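Local coordinates for LPXTG cell wall surface protein (Streptococcus gordonii, PDB 4IGB) that is a peptidoglycan-attached surface protein of unknown detailed function, probably an adhesin, represented here by its two N-terminal domains, N1 and N2, at residues Ala261-Ser266 and His416-Ser421; Glu70-Lys75 and Phe139-Leu144; Arg342-Glu347 and Ala396-Val401. All blocks are in the same frame, centred on the assembly; numbering follows the deposited sequence.

Contact 1: Ala261-Ser266 and His416-Ser421; sequences ALRSNS and HVDNLS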
# COMPACT_ATOMS: atom_id res chain seq x y z
N ALA B 261 -6.37 1.59 8.59
CA ALA B 261 -5.34 1.05 7.72
C ALA B 261 -5.90 -0.09 6.88
O ALA B 261 -6.64 -0.94 7.39
CB ALA B 261 -4.13 0.57 8.52
N LEU B 262 -5.52 -0.10 5.61
CA LEU B 262 -6.04 -1.06 4.63
C LEU B 262 -4.89 -1.67 3.84
O LEU B 262 -4.08 -0.95 3.23
CB LEU B 262 -6.99 -0.34 3.66
CG LEU B 262 -8.21 0.39 4.25
CD1 LEU B 262 -8.41 1.73 3.62
CD2 LEU B 262 -9.47 -0.46 4.07
N ARG B 263 -4.81 -3.00 3.86
CA ARG B 263 -3.85 -3.74 3.05
C ARG B 263 -4.60 -4.37 1.88
O ARG B 263 -5.50 -5.17 2.08
CB ARG B 263 -3.16 -4.82 3.88
CG ARG B 263 -2.32 -5.80 3.03
CD ARG B 263 -2.19 -7.14 3.70
NE ARG B 263 -1.42 -7.10 4.95
CZ ARG B 263 -1.44 -8.09 5.85
NH1 ARG B 263 -2.22 -9.15 5.63
NH2 ARG B 263 -0.70 -8.01 6.95
N SER B 264 -4.24 -3.97 0.67
CA SER B 264 -4.88 -4.50 -0.54
C SER B 264 -4.58 -5.99 -0.79
O SER B 264 -3.62 -6.54 -0.27
CB SER B 264 -4.47 -3.69 -1.78
OG SER B 264 -5.01 -4.25 -2.97
N ASN B 265 -5.43 -6.62 -1.59
CA ASN B 265 -5.10 -7.93 -2.16
C ASN B 265 -3.99 -7.84 -3.20
O ASN B 265 -3.40 -8.87 -3.57
CB ASN B 265 -6.35 -8.54 -2.83
CG ASN B 265 -7.34 -9.08 -1.83
OD1 ASN B 265 -6.96 -9.46 -0.73
ND2 ASN B 265 -8.62 -9.12 -2.22
N SER B 266 -3.73 -6.64 -3.72
CA SER B 266 -2.80 -6.50 -4.85
C SER B 266 -1.87 -5.31 -4.66
O SER B 266 -1.78 -4.74 -3.57
CB SER B 266 -3.56 -6.34 -6.17
OG SER B 266 -4.24 -5.09 -6.21
N HIS B 416 6.30 -16.13 2.95
CA HIS B 416 4.96 -15.60 2.90
C HIS B 416 4.43 -15.39 4.31
O HIS B 416 4.63 -16.24 5.18
CB HIS B 416 4.04 -16.54 2.13
CG HIS B 416 4.47 -16.76 0.72
ND1 HIS B 416 3.96 -16.04 -0.34
CD2 HIS B 416 5.40 -17.59 0.18
CE1 HIS B 416 4.53 -16.43 -1.46
NE2 HIS B 416 5.41 -17.38 -1.17
N VAL B 417 3.78 -14.26 4.51
CA VAL B 417 3.12 -13.90 5.75
C VAL B 417 1.78 -13.33 5.29
O VAL B 417 1.76 -12.33 4.59
CB VAL B 417 3.92 -12.80 6.50
CG1 VAL B 417 3.15 -12.31 7.73
CG2 VAL B 417 5.31 -13.32 6.90
N ASP B 418 0.67 -13.99 5.64
CA ASP B 418 -0.61 -13.75 4.96
C ASP B 418 -0.38 -13.69 3.44
O ASP B 418 0.20 -14.61 2.89
CB ASP B 418 -1.31 -12.50 5.48
CG ASP B 418 -1.74 -12.64 6.93
OD1 ASP B 418 -1.69 -13.77 7.46
OD2 ASP B 418 -2.15 -11.61 7.52
N ASN B 419 -0.83 -12.62 2.78
CA ASN B 419 -0.61 -12.49 1.33
C ASN B 419 0.65 -11.69 0.99
O ASN B 419 0.88 -11.37 -0.18
CB ASN B 419 -1.84 -11.86 0.64
CG ASN B 419 -2.11 -10.45 1.11
OD1 ASN B 419 -1.70 -10.07 2.22
ND2 ASN B 419 -2.79 -9.65 0.28
N LEU B 420 1.46 -11.35 1.99
CA LEU B 420 2.73 -10.67 1.74
C LEU B 420 3.78 -11.65 1.24
O LEU B 420 3.67 -12.85 1.45
CB LEU B 420 3.25 -9.96 3.00
CG LEU B 420 2.19 -9.07 3.65
CD1 LEU B 420 2.71 -8.43 4.94
CD2 LEU B 420 1.70 -8.01 2.64
N SER B 421 4.80 -11.11 0.58
CA SER B 421 5.87 -11.91 0.03
C SER B 421 7.18 -11.22 0.29
O SER B 421 7.24 -10.01 0.22
CB SER B 421 5.71 -12.04 -1.48
OG SER B 421 5.03 -13.22 -1.80
O HOH W 1 -0.68 -10.11 8.97
O HOH W 2 -3.76 -11.29 -2.11
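R263 reaches out from strand 261-264 to the turn that joins strands 409-417 and 420-423. Its CG is anti to the backbone N (chi1 170°). NH1 gives a nearly straight bond to OD2 of D418, 3.1 Å long with an angle of 172° at the hydrogen, and the pair is a salt bridge. OD2 lies in the guanidinium plane and is met on its anti lone pair. The carboxylate plane is turned 62° from the guanidinium. Water 1 closes a second path: it accepts from NH2 of R263 and donates to OD2 of D418, 2.6 Å from the water O. L420 lies over one face of the guanidinium, with its CD2 4.0 Å from NE of R263. The CD of R263 also touches OD1 of N419, at 3.3 Å.

The partner is a type II' beta turn from V417 to L420, closing a hairpin of the N2 domain. R263 belongs to the N1 domain, so the contact bridges N1 and N2. R263 is shared: E288 takes a salt bridge from NE, and N221 a bond from NH1. OD1 of D418 accepts from the backbone N of S331.

Further along, S264 offers its carbonyl O to ND2 of N419, 3.3 Å away and on a lone pair. S264 OG accepts from the N of S266, which makes an ST turn, and is also bonded to the carbonyl O of S268. N265 joins in through water 2, which donates to its O and accepts from ND2 of N419 at 3.1 Å.

Contact 2: Glu70-Lys75 and Phe139-Leu144; sequences ENFTLK and FSISEL
F72 and F139 lie side by side on neighbouring strands of the six-stranded antiparallel sheet in the N1 domain. Their segments 70-75 and 139-142 run antiparallel, with axes 4.8 Å apart at closest approach. The two phenylalanines are a directly opposed, hydrogen-bonded pair, and their side chains leave the same face of the sheet and point the same way. The rings are oblique, with planes 46° apart and centroids 5.3 Å from each other. The tightest touch is CD1 of F72 against CD2 of F139, at 3.3 Å. F72 meets the edge of the F139 ring there. On the same face, L90 and L92 of strand 84-100 pack against F72 and F139, and F111 makes an edge-to-face pair with F139. This buries the rings between the two sheets.

E70 pairs with I141 two residues away, again hydrogen-bonded, with both backbone bonds present. Its carboxylate leads off to Q49 on the next strand. S140 CA approaches O of E70 in a CA-H...O contact. F72 N donates to O of F139 over 2.8 Å, whereas the return bond from F139 N to F72 O is weak at 3.4 Å.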
# COMPACT_ATOMS: atom_id res chain seq x y z
N GLU B 70 2.64 21.60 -5.65
CA GLU B 70 2.12 21.52 -7.00
C GLU B 70 0.63 21.35 -6.89
O GLU B 70 0.14 20.39 -6.28
CB GLU B 70 2.77 20.39 -7.79
CG GLU B 70 2.44 20.43 -9.30
CD GLU B 70 3.17 21.52 -10.06
OE1 GLU B 70 4.09 22.15 -9.49
OE2 GLU B 70 2.84 21.75 -11.24
N ASN B 71 -0.11 22.29 -7.47
CA ASN B 71 -1.55 22.37 -7.28
C ASN B 71 -2.33 22.07 -8.53
O ASN B 71 -1.90 22.43 -9.63
CB ASN B 71 -1.96 23.77 -6.79
CG ASN B 71 -3.32 23.76 -6.13
OD1 ASN B 71 -4.08 24.71 -6.29
ND2 ASN B 71 -3.63 22.70 -5.39
N PHE B 72 -3.49 21.45 -8.36
CA PHE B 72 -4.32 21.08 -9.50
C PHE B 72 -5.77 21.47 -9.26
O PHE B 72 -6.38 21.08 -8.26
CB PHE B 72 -4.24 19.58 -9.76
CG PHE B 72 -2.87 19.08 -10.10
CD1 PHE B 72 -1.94 18.84 -9.10
CD2 PHE B 72 -2.52 18.82 -11.42
CE1 PHE B 72 -0.68 18.36 -9.41
CE2 PHE B 72 -1.26 18.36 -11.74
CZ PHE B 72 -0.33 18.12 -10.73
N THR B 73 -6.32 22.24 -10.19
CA THR B 73 -7.72 22.59 -10.11
C THR B 73 -8.44 22.23 -11.40
O THR B 73 -7.80 21.90 -12.40
CB THR B 73 -7.90 24.10 -9.83
OG1 THR B 73 -7.50 24.85 -10.98
CG2 THR B 73 -7.08 24.53 -8.60
N LEU B 74 -9.77 22.29 -11.36
CA LEU B 74 -10.62 21.97 -12.49
C LEU B 74 -11.38 23.21 -12.94
O LEU B 74 -12.02 23.89 -12.14
CB LEU B 74 -11.61 20.86 -12.09
CG LEU B 74 -11.02 19.46 -12.00
CD1 LEU B 74 -11.96 18.51 -11.27
CD2 LEU B 74 -10.68 18.93 -13.40
N LYS B 75 -11.29 23.53 -14.23
CA LYS B 75 -12.03 24.65 -14.82
C LYS B 75 -13.51 24.34 -14.95
O LYS B 75 -13.90 23.43 -15.68
CB LYS B 75 -11.47 24.97 -16.20
CG LYS B 75 -9.98 25.28 -16.20
CD LYS B 75 -9.41 25.25 -17.61
CE LYS B 75 -7.93 25.61 -17.58
NZ LYS B 75 -7.24 25.30 -18.86
N PHE B 139 -6.85 18.61 -5.94
CA PHE B 139 -5.65 17.82 -5.69
C PHE B 139 -4.39 18.67 -5.59
O PHE B 139 -4.20 19.61 -6.37
CB PHE B 139 -5.49 16.78 -6.81
CG PHE B 139 -4.23 15.95 -6.71
CD1 PHE B 139 -4.12 14.96 -5.76
CD2 PHE B 139 -3.18 16.16 -7.60
CE1 PHE B 139 -2.97 14.17 -5.67
CE2 PHE B 139 -2.03 15.37 -7.52
CZ PHE B 139 -1.92 14.39 -6.56
N SER B 140 -3.52 18.32 -4.64
CA SER B 140 -2.23 18.98 -4.56
C SER B 140 -1.19 18.01 -4.05
O SER B 140 -1.52 17.00 -3.41
CB SER B 140 -2.27 20.23 -3.66
OG SER B 140 -2.48 19.88 -2.30
N ILE B 141 0.06 18.33 -4.35
CA ILE B 141 1.20 17.59 -3.84
C ILE B 141 2.09 18.55 -3.06
O ILE B 141 2.52 19.57 -3.59
CB ILE B 141 2.01 16.98 -4.99
CG1 ILE B 141 1.11 16.09 -5.84
CG2 ILE B 141 3.21 16.21 -4.45
CD1 ILE B 141 1.80 15.52 -7.07
N SER B 142 2.36 18.24 -1.81
CA SER B 142 3.22 19.08 -0.98
C SER B 142 3.55 18.36 0.30
O SER B 142 2.96 17.32 0.61
CB SER B 142 2.50 20.36 -0.59
OG SER B 142 1.61 20.09 0.48
N GLU B 143 4.47 18.93 1.06
CA GLU B 143 4.71 18.40 2.39
C GLU B 143 4.32 19.41 3.46
O GLU B 143 4.92 19.44 4.53
CB GLU B 143 6.14 17.89 2.53
CG GLU B 143 6.41 16.67 1.65
CD GLU B 143 7.85 16.19 1.70
OE1 GLU B 143 8.07 14.99 1.96
OE2 GLU B 143 8.77 16.99 1.45
N LEU B 144 3.30 20.22 3.19
CA LEU B 144 2.81 21.16 4.20
C LEU B 144 2.34 20.45 5.47
O LEU B 144 2.50 20.98 6.57
CB LEU B 144 1.62 21.98 3.69
CG LEU B 144 1.71 22.94 2.50
CD1 LEU B 144 0.58 23.97 2.63
CD2 LEU B 144 3.07 23.61 2.42

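Contact 3: Arg342-Glu347 and Ala396-Val401; sequences RLDYKE and ATNKKV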
# COMPACT_ATOMS: atom_id res chain seq x y z
N ARG B 342 18.10 -30.19 -11.55
CA ARG B 342 19.30 -31.02 -11.42
C ARG B 342 19.54 -31.46 -9.98
O ARG B 342 20.55 -32.12 -9.69
CB ARG B 342 20.52 -30.27 -11.97
CG ARG B 342 20.43 -30.05 -13.47
CD ARG B 342 21.47 -29.06 -13.93
NE ARG B 342 21.16 -27.69 -13.52
CZ ARG B 342 21.89 -26.65 -13.88
NH1 ARG B 342 22.96 -26.83 -14.63
NH2 ARG B 342 21.55 -25.43 -13.49
N LEU B 343 18.62 -31.10 -9.08
CA LEU B 343 18.73 -31.45 -7.68
C LEU B 343 17.57 -32.34 -7.24
O LEU B 343 16.43 -32.14 -7.65
CB LEU B 343 18.72 -30.20 -6.80
CG LEU B 343 19.88 -29.21 -6.85
CD1 LEU B 343 19.57 -28.03 -5.91
CD2 LEU B 343 21.22 -29.87 -6.48
N ASP B 344 17.88 -33.32 -6.39
CA ASP B 344 16.84 -34.04 -5.67
C ASP B 344 16.74 -33.51 -4.23
O ASP B 344 17.74 -33.47 -3.51
CB ASP B 344 17.15 -35.54 -5.62
CG ASP B 344 17.14 -36.20 -6.99
OD1 ASP B 344 16.45 -35.68 -7.90
OD2 ASP B 344 17.83 -37.23 -7.14
N TYR B 345 15.54 -33.14 -3.82
CA TYR B 345 15.28 -32.76 -2.43
C TYR B 345 15.39 -33.98 -1.52
O TYR B 345 14.74 -35.00 -1.77
CB TYR B 345 13.89 -32.14 -2.29
CG TYR B 345 13.41 -32.04 -0.86
CD1 TYR B 345 13.94 -31.09 0.02
CD2 TYR B 345 12.42 -32.89 -0.37
CE1 TYR B 345 13.51 -31.00 1.34
CE2 TYR B 345 11.98 -32.81 0.94
CZ TYR B 345 12.53 -31.86 1.79
OH TYR B 345 12.09 -31.78 3.09
N LYS B 346 16.18 -33.88 -0.46
CA LYS B 346 16.34 -35.00 0.48
C LYS B 346 15.51 -34.85 1.75
O LYS B 346 14.66 -35.70 2.05
CB LYS B 346 17.81 -35.22 0.81
CG LYS B 346 18.60 -35.76 -0.38
CD LYS B 346 20.10 -35.64 -0.16
CE LYS B 346 20.61 -36.43 1.04
NZ LYS B 346 22.10 -36.42 1.04
N GLU B 347 15.74 -33.78 2.50
CA GLU B 347 14.99 -33.53 3.74
C GLU B 347 15.34 -32.14 4.21
O GLU B 347 16.21 -31.49 3.64
CB GLU B 347 15.41 -34.53 4.81
CG GLU B 347 16.89 -34.44 5.10
CD GLU B 347 17.37 -35.47 6.10
OE1 GLU B 347 17.49 -36.65 5.73
OE2 GLU B 347 17.64 -35.09 7.26
N ALA B 396 20.71 -33.12 -3.19
CA ALA B 396 21.88 -33.63 -3.88
C ALA B 396 21.63 -33.67 -5.39
O ALA B 396 20.54 -34.01 -5.82
CB ALA B 396 22.27 -35.01 -3.35
N THR B 397 22.64 -33.32 -6.17
CA THR B 397 22.51 -33.37 -7.62
C THR B 397 22.09 -34.76 -8.07
O THR B 397 22.38 -35.75 -7.41
CB THR B 397 23.83 -32.98 -8.30
OG1 THR B 397 24.86 -33.89 -7.89
CG2 THR B 397 24.22 -31.57 -7.91
N ASN B 398 21.36 -34.81 -9.18
CA ASN B 398 20.96 -36.08 -9.79
C ASN B 398 21.65 -36.24 -11.14
O ASN B 398 22.52 -35.44 -11.50
CB ASN B 398 19.44 -36.17 -9.95
CG ASN B 398 18.88 -35.03 -10.77
OD1 ASN B 398 19.43 -34.69 -11.82
ND2 ASN B 398 17.81 -34.41 -10.28
N LYS B 399 21.29 -37.27 -11.88
CA LYS B 399 21.93 -37.55 -13.16
C LYS B 399 21.87 -36.36 -14.13
O LYS B 399 22.79 -36.14 -14.92
CB LYS B 399 21.33 -38.80 -13.81
CG LYS B 399 21.89 -40.09 -13.25
CD LYS B 399 23.36 -40.22 -13.62
CE LYS B 399 24.06 -41.28 -12.77
NZ LYS B 399 23.32 -42.56 -12.73
N LYS B 400 20.79 -35.58 -14.05
CA LYS B 400 20.58 -34.49 -15.00
C LYS B 400 21.60 -33.38 -14.90
O LYS B 400 21.70 -32.54 -15.80
CB LYS B 400 19.18 -33.90 -14.86
CG LYS B 400 18.07 -34.90 -14.85
CD LYS B 400 16.73 -34.20 -15.03
CE LYS B 400 15.64 -34.88 -14.24
NZ LYS B 400 14.30 -34.36 -14.60
N VAL B 401 22.37 -33.36 -13.82
CA VAL B 401 23.38 -32.32 -13.66
C VAL B 401 24.43 -32.49 -14.75
O VAL B 401 25.01 -31.52 -15.22
CB VAL B 401 24.07 -32.36 -12.27
CG1 VAL B 401 24.91 -33.61 -12.11
CG2 VAL B 401 24.93 -31.12 -12.07
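N398 holds CG between its backbone N and carbonyl carbon (chi1 58°), and D344 holds CG beside its own N (chi1 -65°). The two side chains cross at about a right angle. ND2 of N398 then donates to OD1 of D344 over 3.0 Å, at 168° and from above the carboxylate plane. ND2 also bonds to the carbonyl O of E341. OD1 of N398 accepts from the N of K400, at 2.8 Å. The amide is thus gripped at both ends.

The backbones pair beside it. D344 and A396 exchange two bonds: D344 N to A396 O is 2.8 Å and A396 N to D344 O is 3.0 Å. N398 N adds a third, to O of R342. The aliphatic part of R342 lies against the 3-10 segment 399-401, with CG 3.7 Å from CA of V401. Its guanidinium goes to the carbonyl O of E407 and to D340. L343 CD2 meets CG2 of T397 at 3.7 Å, and K346 CD rests on CB of A396.

This is an antiparallel strand pair of the N2 domain, a member of the adhesin clan. Strand 389-397 ends here in an Asx turn at N398, and strand 343-352 carries a classic beta bulge at K346 and E347.

Overall arrangement
Contact 2 comes first along the chain, wholly in the N1 domain. Contact 1 follows and spans the two domains, joining strand 261-264 of N1 to the hairpin turn at 416-421 of N2. Contact 3 is nested in the loop that contact 1 closes, wholly in N2. Contact 1 lies near the centre of the molecule, with its centre about 30 Å from that of contact 2 and about 34 Å from that of contact 3. Contacts 2 and 3 are about 59 Å apart, centre to centre, on opposite sides of the chain's centre. Contacts 1 and 3 reach the same N2 sheet through consecutive strands, 389-397 and 409-417. Contact 1 thus links two domains of an elongated surface protein.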